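Aq_2013 protein (Aquifex aeolicus, PDB 2P6C) is of unknown function but belongs to the YjbQ (UPF0047) family, assembles from three copies, and binds, in the crystal, a phosphate ion that may mark an anion-binding pocket. Local coordinates at residues K6-N11 with V130-I135; R16-I21 with F118-D123; H45-V50 with G124-R129. One frame throughout, in Å; residues are numbered along the deposited sequence.

Contact 1 (K6-N11 with V130-I135); sequences KYLTFN and VVIKII
Val130, Ile132 and Leu8 bury more surface than any other residues where strand 6-10 pairs with strand 130-135, and all three side chains lie on one face of the sheet. Val130 faces two partners. Its CG2 methyl, set anti to the carbonyl carbon, comes in at the edge of the Phe10 ring, close to the ring plane, with Val130 CG2 3.4 Å from Phe10 CE2. Directly across from it stands Leu8, in a hydrogen-bonded pair with Leu8 CB 4.1 Å from Val130 CB. The two backbones are joined twice here: Leu8 N donates to Val130 O at 2.7 Å, and Val130 N returns a bond to Leu8 O.

Two residues further along, Ile132 repeats the pattern with Lys6, Ile132 N reaching Lys6 O at 2.8 Å while Lys6 N donates to Ile132 O. The side chain of Ile132 looks back along the ladder: CG1 sits beside the backbone N (chi1 -62°), and Ile132 CD1 lies diagonally against Leu8, 3.8 Å from Leu8 CD1. Helix 22-32 covers this apolar row through Glu24 and Ala28.

The other face carries Tyr7 and Val131, a non-hydrogen-bonded pair whose side chains run side by side, Tyr7 CE2 being 4.1 Å from Val131 CG2. Beyond them lies the second subunit, and Tyr7 OH is hydrogen-bonded to Asp110 of that subunit. The whole is a regular antiparallel ladder at the margin, within this chain, of a four-stranded sheet, pairing the first strand of the chain with the last, between a helix and a subunit interface.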
loop_
_atom_site.group_PDB
_atom_site.type_symbol
_atom_site.label_atom_id
_atom_site.label_comp_id
_atom_site.label_asym_id
_atom_site.label_seq_id
_atom_site.Cartn_x
_atom_site.Cartn_y
_atom_site.Cartn_z
ATOM N N LYS A 6 9.817 16.815 -5.061
ATOM C CA LYS A 6 9.354 17.935 -4.243
ATOM C C LYS A 6 8.959 17.407 -2.871
ATOM O O LYS A 6 8.303 16.367 -2.767
ATOM C CB LYS A 6 8.154 18.631 -4.894
ATOM C CG LYS A 6 7.620 19.830 -4.108
ATOM C CD LYS A 6 8.441 21.094 -4.354
ATOM C CE LYS A 6 7.705 22.350 -3.886
ATOM N NZ LYS A 6 6.430 22.571 -4.632
ATOM N N TYR A 7 9.379 18.113 -1.824
ATOM C CA TYR A 7 9.062 17.723 -0.456
ATOM C C TYR A 7 8.076 18.705 0.172
ATOM O O TYR A 7 8.228 19.923 0.055
ATOM C CB TYR A 7 10.329 17.676 0.410
ATOM C CG TYR A 7 11.413 16.764 -0.117
ATOM C CD1 TYR A 7 12.250 17.172 -1.154
ATOM C CD2 TYR A 7 11.593 15.484 0.410
ATOM C CE1 TYR A 7 13.236 16.334 -1.654
ATOM C CE2 TYR A 7 12.582 14.634 -0.084
ATOM C CZ TYR A 7 13.398 15.066 -1.117
ATOM O OH TYR A 7 14.365 14.229 -1.623
ATOM N N LEU A 8 7.058 18.170 0.830
ATOM C CA LEU A 8 6.075 18.998 1.498
ATOM C C LEU A 8 6.347 18.875 2.989
ATOM O O LEU A 8 6.576 17.776 3.501
ATOM C CB LEU A 8 4.658 18.525 1.166
ATOM C CG LEU A 8 4.298 18.489 -0.322
ATOM C CD1 LEU A 8 2.849 18.046 -0.466
ATOM C CD2 LEU A 8 4.513 19.854 -0.962
ATOM N N THR A 9 6.342 20.009 3.680
ATOM C CA THR A 9 6.602 20.006 5.113
ATOM C C THR A 9 5.373 20.430 5.911
ATOM O O THR A 9 4.686 21.402 5.572
ATOM C CB THR A 9 7.787 20.930 5.477
ATOM O OG1 THR A 9 8.974 20.429 4.853
ATOM C CG2 THR A 9 7.997 20.972 6.990
ATOM N N PHE A 10 5.096 19.683 6.972
ATOM C CA PHE A 10 3.960 19.975 7.831
ATOM C C PHE A 10 4.438 20.031 9.268
ATOM O O PHE A 10 5.433 19.408 9.651
ATOM C CB PHE A 10 2.895 18.885 7.708
ATOM C CG PHE A 10 2.468 18.616 6.296
ATOM C CD1 PHE A 10 1.456 19.365 5.694
ATOM C CD2 PHE A 10 3.080 17.605 5.566
ATOM C CE1 PHE A 10 1.062 19.099 4.388
ATOM C CE2 PHE A 10 2.699 17.331 4.264
ATOM C CZ PHE A 10 1.686 18.077 3.670
ATOM N N ASN A 11 3.709 20.828 10.031
ATOM C CA ASN A 11 3.902 21.012 11.457
ATOM C C ASN A 11 2.523 21.357 11.969
ATOM O O ASN A 11 2.230 22.501 12.282
ATOM C CB ASN A 11 4.908 22.123 11.754
ATOM C CG ASN A 11 5.266 22.197 13.230
ATOM O OD1 ASN A 11 4.590 21.605 14.069
ATOM N ND2 ASN A 11 6.337 22.920 13.551
ATOM N N VAL A 130 6.661 15.038 3.545
ATOM C CA VAL A 130 6.051 14.132 2.597
ATOM C C VAL A 130 6.841 14.301 1.308
ATOM O O VAL A 130 7.152 15.434 0.946
ATOM C CB VAL A 130 4.597 14.558 2.322
ATOM C CG1 VAL A 130 4.138 13.944 0.999
ATOM C CG2 VAL A 130 3.648 14.128 3.437
ATOM N N VAL A 131 7.246 13.174 0.675
ATOM C CA VAL A 131 7.946 13.258 -0.639
ATOM C C VAL A 131 7.008 12.986 -1.775
ATOM O O VAL A 131 6.120 12.137 -1.690
ATOM C CB VAL A 131 9.205 12.331 -0.723
ATOM C CG1 VAL A 131 8.856 10.872 -0.419
ATOM C CG2 VAL A 131 9.802 12.391 -2.119
ATOM N N ILE A 132 7.170 13.821 -2.826
ATOM C CA ILE A 132 6.495 13.615 -4.103
ATOM C C ILE A 132 7.550 13.279 -5.138
ATOM O O ILE A 132 8.439 14.045 -5.406
ATOM C CB ILE A 132 5.781 14.898 -4.562
ATOM C CG1 ILE A 132 4.699 15.292 -3.559
ATOM C CG2 ILE A 132 5.086 14.644 -5.921
ATOM C CD1 ILE A 132 4.169 16.708 -3.789
ATOM N N LYS A 133 7.447 12.070 -5.687
ATOM C CA LYS A 133 8.416 11.690 -6.688
ATOM C C LYS A 133 7.697 11.272 -7.959
ATOM O O LYS A 133 6.882 10.358 -7.969
ATOM C CB LYS A 133 9.230 10.517 -6.141
ATOM C CG LYS A 133 10.446 10.204 -7.014
ATOM C CD LYS A 133 11.498 11.311 -6.955
ATOM C CE LYS A 133 12.907 10.792 -7.272
ATOM N NZ LYS A 133 13.904 11.722 -6.746
ATOM N N ILE A 134 7.998 12.049 -9.023
ATOM C CA ILE A 134 7.365 11.827 -10.325
ATOM C C ILE A 134 8.373 11.385 -11.373
ATOM O O ILE A 134 9.480 11.899 -11.461
ATOM C CB ILE A 134 6.740 13.156 -10.778
ATOM C CG1 ILE A 134 5.593 13.509 -9.812
ATOM C CG2 ILE A 134 6.153 12.960 -12.195
ATOM C CD1 ILE A 134 4.932 14.891 -9.966
ATOM N N ILE A 135 7.990 10.382 -12.179
ATOM C CA ILE A 135 8.830 9.878 -13.319
ATOM C C ILE A 135 7.878 9.637 -14.477
ATOM O O ILE A 135 6.721 9.280 -14.299
ATOM C CB ILE A 135 9.720 8.643 -13.026
ATOM C CG1 ILE A 135 8.861 7.392 -12.658
ATOM C CG2 ILE A 135 10.714 8.881 -11.851
ATOM C CD1 ILE A 135 9.579 6.007 -12.639
#

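Contact 2 (R16-I21 with F118-D123); sequences RELIRI and FYAEFD
Phe118 provides the apolar centre, its ring wedged against Leu18 and the stem of Arg20. Leu18 slants across one side, Leu18 CG lying 3.6 Å from Phe118 CD2, and its CD1 also reaches Ala120 CB. Arg20 runs alongside the ring in the same direction, with Arg20 CG 3.4 Å from Phe118 CE2. The guanidinium and the ring are not stacked: their planes stand 66° apart, and Phe118 CE2 lies over the centre of the guanidinium face while Arg20 NH2 is at the ring edge. Asp55 holds that guanidinium by a salt bridge, and His60 of helix 57-70 meets the Phe118 ring. An alanine at Phe118 would probably open a gap beside Leu18 and leave the Arg20 stem without the surface it rests on.

On the opposite face Ile19 and Tyr119 pair, and Ile21 CG2 touches Tyr119 CB at 4.1 Å. Four backbone bonds knit the antiparallel strands, among them Tyr119 N to Ile19 O and Glu121 N to Glu17 O.

The polar edge begins at Glu121, whose chain is bent at chi2 (63°). Tyr119 OH donates to Glu121 OE1 at 2.8 Å from above the carboxylate plane, and Asp123 N donates to Glu121 OE2 at 3.1 Å; Lys128 also binds OE2. At the far end a water joins Arg16 NE to Phe122 O, and Glu68 and Asp88 hold the Arg16 tip. Charged groups thus lie at both ends of the pair, Arg20 beside Phe118 and Arg16 at the other end, with hydrocarbon packing by Leu18 and Phe118 between, and the engagement of both Glu121 oxygens would limit how its carboxylate can turn.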
loop_
_atom_site.group_PDB
_atom_site.type_symbol
_atom_site.label_atom_id
_atom_site.label_comp_id
_atom_site.label_asym_id
_atom_site.label_seq_id
_atom_site.Cartn_x
_atom_site.Cartn_y
_atom_site.Cartn_z
ATOM N N ARG A 16 -2.979 14.878 16.035
ATOM C CA ARG A 16 -3.655 14.135 14.970
ATOM C C ARG A 16 -4.425 15.106 14.095
ATOM O O ARG A 16 -5.174 15.945 14.597
ATOM C CB ARG A 16 -4.643 13.123 15.550
ATOM C CG ARG A 16 -4.011 12.029 16.388
ATOM C CD ARG A 16 -5.080 11.189 17.075
ATOM N NE ARG A 16 -4.499 10.142 17.907
ATOM C CZ ARG A 16 -5.181 9.446 18.808
ATOM N NH1 ARG A 16 -6.475 9.687 18.995
ATOM N NH2 ARG A 16 -4.569 8.518 19.538
ATOM N N GLU A 17 -4.269 14.980 12.785
ATOM C CA GLU A 17 -4.954 15.883 11.878
ATOM C C GLU A 17 -4.949 15.344 10.456
ATOM O O GLU A 17 -4.058 14.590 10.069
ATOM C CB GLU A 17 -4.260 17.243 11.914
ATOM C CG GLU A 17 -5.144 18.421 11.573
ATOM C CD GLU A 17 -4.450 19.744 11.848
ATOM O OE1 GLU A 17 -3.710 19.825 12.853
ATOM O OE2 GLU A 17 -4.648 20.706 11.074
ATOM N N LEU A 18 -5.954 15.739 9.687
ATOM C CA LEU A 18 -6.222 15.389 8.310
ATOM C C LEU A 18 -5.882 16.602 7.481
ATOM O O LEU A 18 -6.528 17.639 7.558
ATOM C CB LEU A 18 -7.720 15.032 8.157
ATOM C CG LEU A 18 -8.019 13.919 7.121
ATOM C CD1 LEU A 18 -6.844 12.954 6.943
ATOM C CD2 LEU A 18 -9.222 13.060 7.509
ATOM N N ILE A 19 -4.896 16.602 6.592
ATOM C CA ILE A 19 -4.593 17.776 5.773
ATOM C C ILE A 19 -4.708 17.509 4.278
ATOM O O ILE A 19 -4.051 16.607 3.760
ATOM C CB ILE A 19 -3.148 18.267 6.015
ATOM C CG1 ILE A 19 -2.883 18.431 7.511
ATOM C CG2 ILE A 19 -2.934 19.608 5.306
ATOM C CD1 ILE A 19 -3.648 19.571 8.128
ATOM N N ARG A 20 -5.520 18.304 3.585
ATOM C CA ARG A 20 -5.662 18.128 2.157
ATOM C C ARG A 20 -4.388 18.550 1.452
ATOM O O ARG A 20 -3.836 19.615 1.696
ATOM C CB ARG A 20 -6.818 19.003 1.685
ATOM C CG ARG A 20 -8.174 18.370 1.978
ATOM C CD ARG A 20 -9.317 19.196 1.390
ATOM N NE ARG A 20 -10.558 18.434 1.444
ATOM C CZ ARG A 20 -11.195 18.381 2.625
ATOM N NH1 ARG A 20 -10.726 19.047 3.668
ATOM N NH2 ARG A 20 -12.254 17.584 2.762
ATOM N N ILE A 21 -3.882 17.681 0.585
ATOM C CA ILE A 21 -2.625 18.025 -0.158
ATOM C C ILE A 21 -2.798 17.724 -1.622
ATOM O O ILE A 21 -1.856 17.736 -2.402
ATOM C CB ILE A 21 -1.352 17.252 0.322
ATOM C CG1 ILE A 21 -1.625 15.747 0.260
ATOM C CG2 ILE A 21 -1.050 17.620 1.788
ATOM C CD1 ILE A 21 -0.376 14.909 0.517
ATOM N N PHE A 118 -4.741 12.962 1.203
ATOM C CA PHE A 118 -4.562 13.628 2.488
ATOM C C PHE A 118 -3.259 13.239 3.143
ATOM O O PHE A 118 -2.726 12.157 2.900
ATOM C CB PHE A 118 -5.662 13.249 3.485
ATOM C CG PHE A 118 -7.018 13.769 3.144
ATOM C CD1 PHE A 118 -7.844 13.074 2.273
ATOM C CD2 PHE A 118 -7.500 14.932 3.748
ATOM C CE1 PHE A 118 -9.137 13.523 2.009
ATOM C CE2 PHE A 118 -8.780 15.389 3.493
ATOM C CZ PHE A 118 -9.609 14.683 2.621
ATOM N N TYR A 119 -2.748 14.140 3.971
ATOM C CA TYR A 119 -1.605 13.845 4.811
ATOM C C TYR A 119 -2.241 13.598 6.138
ATOM O O TYR A 119 -2.853 14.493 6.706
ATOM C CB TYR A 119 -0.657 15.064 4.937
ATOM C CG TYR A 119 0.424 14.827 5.978
ATOM C CD1 TYR A 119 1.337 13.774 5.822
ATOM C CD2 TYR A 119 0.541 15.646 7.109
ATOM C CE1 TYR A 119 2.332 13.547 6.775
ATOM C CE2 TYR A 119 1.534 15.417 8.062
ATOM C CZ TYR A 119 2.422 14.364 7.897
ATOM O OH TYR A 119 3.384 14.100 8.859
ATOM N N ALA A 120 -2.192 12.349 6.571
ATOM C CA ALA A 120 -2.826 12.020 7.826
ATOM C C ALA A 120 -1.787 11.976 8.960
ATOM O O ALA A 120 -0.973 11.062 9.072
ATOM C CB ALA A 120 -3.555 10.688 7.633
ATOM N N GLU A 121 -1.787 13.050 9.767
ATOM C CA GLU A 121 -0.852 13.217 10.856
ATOM C C GLU A 121 -1.351 12.426 12.098
ATOM O O GLU A 121 -2.475 12.581 12.556
ATOM C CB GLU A 121 -0.643 14.755 11.091
ATOM C CG GLU A 121 0.291 15.035 12.269
ATOM C CD GLU A 121 1.663 14.477 11.963
ATOM O OE1 GLU A 121 2.430 15.145 11.284
ATOM O OE2 GLU A 121 1.952 13.366 12.405
ATOM N N PHE A 122 -0.512 11.568 12.676
ATOM C CA PHE A 122 -0.904 10.802 13.859
ATOM C C PHE A 122 -0.130 11.180 15.127
ATOM O O PHE A 122 -0.481 10.742 16.227
ATOM C CB PHE A 122 -0.752 9.302 13.584
ATOM C CG PHE A 122 -1.492 8.838 12.359
ATOM C CD1 PHE A 122 -2.821 9.195 12.162
ATOM C CD2 PHE A 122 -0.859 8.054 11.401
ATOM C CE1 PHE A 122 -3.513 8.783 11.027
ATOM C CE2 PHE A 122 -1.545 7.634 10.254
ATOM C CZ PHE A 122 -2.874 8.001 10.069
ATOM N N ASP A 123 0.916 11.992 14.963
ATOM C CA ASP A 123 1.779 12.533 16.024
ATOM C C ASP A 123 2.495 13.785 15.597
ATOM O O ASP A 123 3.703 13.905 15.500
ATOM C CB ASP A 123 2.810 11.463 16.391
ATOM C CG ASP A 123 3.592 11.871 17.640
ATOM O OD1 ASP A 123 3.071 12.670 18.422
ATOM O OD2 ASP A 123 4.688 11.352 17.838
HETATM O O HOH W 1 -2.371 8.905 16.876
#

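Contact 3 (H45-V50 with G124-R129). With PO4 (phosphate ion), chain C; PO4 (phosphate ion), chain D.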
loop_
_atom_site.group_PDB
_atom_site.type_symbol
_atom_site.label_atom_id
_atom_site.label_comp_id
_atom_site.label_asym_id
_atom_site.label_seq_id
_atom_site.Cartn_x
_atom_site.Cartn_y
_atom_site.Cartn_z
ATOM N N HIS A 45 7.837 9.664 7.462
ATOM C CA HIS A 45 7.835 9.318 8.872
ATOM C C HIS A 45 6.964 8.096 9.158
ATOM O O HIS A 45 6.073 7.748 8.384
ATOM C CB HIS A 45 7.360 10.532 9.691
ATOM C CG HIS A 45 8.162 11.768 9.429
ATOM N ND1 HIS A 45 9.194 12.167 10.250
ATOM C CD2 HIS A 45 8.176 12.615 8.370
ATOM C CE1 HIS A 45 9.814 13.199 9.708
ATOM N NE2 HIS A 45 9.217 13.491 8.566
ATOM N N LEU A 46 7.210 7.465 10.297
ATOM C CA LEU A 46 6.530 6.228 10.758
ATOM C C LEU A 46 5.249 6.581 11.550
ATOM O O LEU A 46 4.497 5.735 12.018
ATOM C CB LEU A 46 7.438 5.417 11.745
ATOM C CG LEU A 46 8.639 4.636 11.090
ATOM C CD1 LEU A 46 8.307 3.750 9.889
ATOM C CD2 LEU A 46 9.777 5.543 10.657
ATOM N N THR A 47 5.007 7.864 11.810
ATOM C CA THR A 47 3.893 8.278 12.655
ATOM C C THR A 47 2.875 9.165 11.909
ATOM O O THR A 47 2.109 9.912 12.503
ATOM C CB THR A 47 4.490 9.027 13.845
ATOM O OG1 THR A 47 5.342 10.066 13.358
ATOM C CG2 THR A 47 5.322 8.067 14.701
ATOM N N SER A 48 2.914 9.049 10.588
ATOM C CA SER A 48 2.040 9.779 9.693
ATOM C C SER A 48 2.000 9.026 8.368
ATOM O O SER A 48 2.935 8.290 8.030
ATOM C CB SER A 48 2.564 11.204 9.482
ATOM O OG SER A 48 3.830 11.222 8.840
ATOM N N SER A 49 0.918 9.217 7.618
ATOM C CA SER A 49 0.753 8.567 6.302
ATOM C C SER A 49 0.079 9.501 5.277
ATOM O O SER A 49 -0.647 10.426 5.638
ATOM C CB SER A 49 -0.124 7.303 6.477
ATOM O OG SER A 49 0.528 6.333 7.312
ATOM N N VAL A 50 0.437 9.287 3.957
ATOM C CA VAL A 50 -0.380 9.759 2.826
ATOM C C VAL A 50 -1.342 8.668 2.446
ATOM O O VAL A 50 -0.995 7.519 2.189
ATOM C CB VAL A 50 0.487 10.104 1.605
ATOM C CG1 VAL A 50 -0.412 10.573 0.437
ATOM C CG2 VAL A 50 1.460 11.216 1.936
ATOM N N GLY A 124 1.673 14.782 15.298
ATOM C CA GLY A 124 2.214 16.004 14.765
ATOM C C GLY A 124 2.776 17.013 15.772
ATOM O O GLY A 124 3.316 16.662 16.817
ATOM N N GLN A 125 2.620 18.283 15.410
ATOM C CA GLN A 125 3.115 19.418 16.182
ATOM C C GLN A 125 4.633 19.570 16.056
ATOM O O GLN A 125 5.270 20.226 16.872
ATOM C CB GLN A 125 2.702 19.307 17.654
ATOM C CG GLN A 125 1.201 19.449 17.843
ATOM C CD GLN A 125 0.792 19.466 19.302
ATOM O OE1 GLN A 125 1.502 18.932 20.159
ATOM N NE2 GLN A 125 -0.333 20.108 19.600
ATOM N N ARG A 126 5.202 18.960 15.018
ATOM C CA ARG A 126 6.607 19.123 14.715
ATOM C C ARG A 126 6.837 18.926 13.228
ATOM O O ARG A 126 6.022 18.353 12.517
ATOM C CB ARG A 126 7.389 18.075 15.506
ATOM C CG ARG A 126 6.898 16.655 15.226
ATOM C CD ARG A 126 7.637 15.615 16.075
ATOM N NE ARG A 126 6.853 14.381 16.173
ATOM C CZ ARG A 126 7.278 13.324 15.459
ATOM N NH1 ARG A 126 8.366 13.421 14.714
ATOM N NH2 ARG A 126 6.596 12.176 15.508
ATOM N N PRO A 127 7.957 19.475 12.722
ATOM C CA PRO A 127 8.260 19.434 11.292
ATOM C C PRO A 127 8.446 18.021 10.747
ATOM O O PRO A 127 9.333 17.291 11.173
ATOM C CB PRO A 127 9.537 20.274 11.191
ATOM C CG PRO A 127 9.583 21.112 12.448
ATOM C CD PRO A 127 9.066 20.112 13.464
ATOM N N LYS A 128 7.581 17.644 9.812
ATOM C CA LYS A 128 7.621 16.326 9.177
ATOM C C LYS A 128 7.379 16.505 7.685
ATOM O O LYS A 128 6.612 17.381 7.267
ATOM C CB LYS A 128 6.568 15.418 9.811
ATOM C CG LYS A 128 6.896 15.099 11.266
ATOM C CD LYS A 128 5.708 14.610 12.093
ATOM C CE LYS A 128 5.400 13.141 11.874
ATOM N NZ LYS A 128 4.647 12.563 13.036
ATOM N N ARG A 129 8.021 15.678 6.872
ATOM C CA ARG A 129 7.869 15.841 5.440
ATOM C C ARG A 129 7.193 14.684 4.706
ATOM O O ARG A 129 7.157 13.538 5.167
ATOM C CB ARG A 129 9.241 16.081 4.787
ATOM C CG ARG A 129 10.129 17.172 5.397
ATOM C CD ARG A 129 11.447 17.198 4.614
ATOM N NE ARG A 129 12.141 15.936 4.845
ATOM C CZ ARG A 129 13.092 15.415 4.069
ATOM N NH1 ARG A 129 13.513 16.026 2.956
ATOM N NH2 ARG A 129 13.643 14.262 4.426
HETATM P P PO4 C . 9.161 10.512 13.690
HETATM O O1 PO4 C . 10.345 10.525 14.587
HETATM O O2 PO4 C . 9.039 11.828 13.158
HETATM O O3 PO4 C . 9.329 9.414 12.804
HETATM O O4 PO4 C . 7.900 10.219 14.546
HETATM P P PO4 D . -3.592 18.489 20.514
HETATM O O1 PO4 D . -2.610 19.182 21.385
HETATM O O2 PO4 D . -3.940 19.405 19.480
HETATM O O3 PO4 D . -3.023 17.233 20.170
HETATM O O4 PO4 D . -4.869 18.199 21.347
HETATM O O HOH W 2 11.397 14.338 7.179
#
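Lys128 NZ donates to Thr47 OG1 at 2.6 Å, and the same hydroxyl donates in turn to a bound phosphate, with Thr47 OG1 2.8 Å from phosphate O4. The amine is gripped further by the carboxylate of Glu121 and by the carbonyl of Asp123, making Thr47 one of three partners that fix its place. His45 is used at both ring nitrogens. His45 ND1 donates to phosphate O2 at 2.9 Å, while His45 NE2 accepts the backbone N-H of Arg129, with Arg129 N 3.0 Å away and 25° out of the ring plane.

Arg126 meets the same phosphate with the edge of its guanidinium. Arg126 NH2 donates to phosphate O4 at 2.5 Å; NH1 faces O2 at a modelled distance too short to be taken at face value. Asp123 holds NH2 by a salt bridge.

Packing surrounds this polar core and is done by the hydrocarbon part of Lys128. Lys128 CB lies over one face of the His45 ring, 3.7 Å from the centroid, in a CH-pi contact. Further out, Lys128 CD sits 3.9 Å above the centre of the Arg126 guanidinium plane. A bend at chi3 (80°) then turns the amine inward to Thr47, with CE passing Ser48 OG. Pro113 of the second subunit packs on His45, placing the pocket beside a subunit interface.

The ion probably came from the crystallisation liquor, yet histidine, threonine and arginine converge on it with a lysine just behind, chemistry consistent with a pocket for a phosphate or another anionic group, whose natural occupant is unknown.

From the N terminus the chain supplies 6-11, 16-21 and 45-50, one segment for each contact; the partners then follow without a break as 118-123, 124-129 and 130-135. Contact 1 closes the widest loop and encloses the other two. Contacts 2 and 3 cross, because 45-50 falls within the loop of contact 2 while 124-129 falls beyond its end. Contact 1 belongs to the four-stranded sheet, contact 2 to the three-stranded one, and contact 3 bridges them, from strand 48-53 to strand 128-136. Stacked rings of Phe10 and Tyr119 join contacts 1 and 2, and backbone pairing of Ala120 with Ser49 joins contacts 2 and 3.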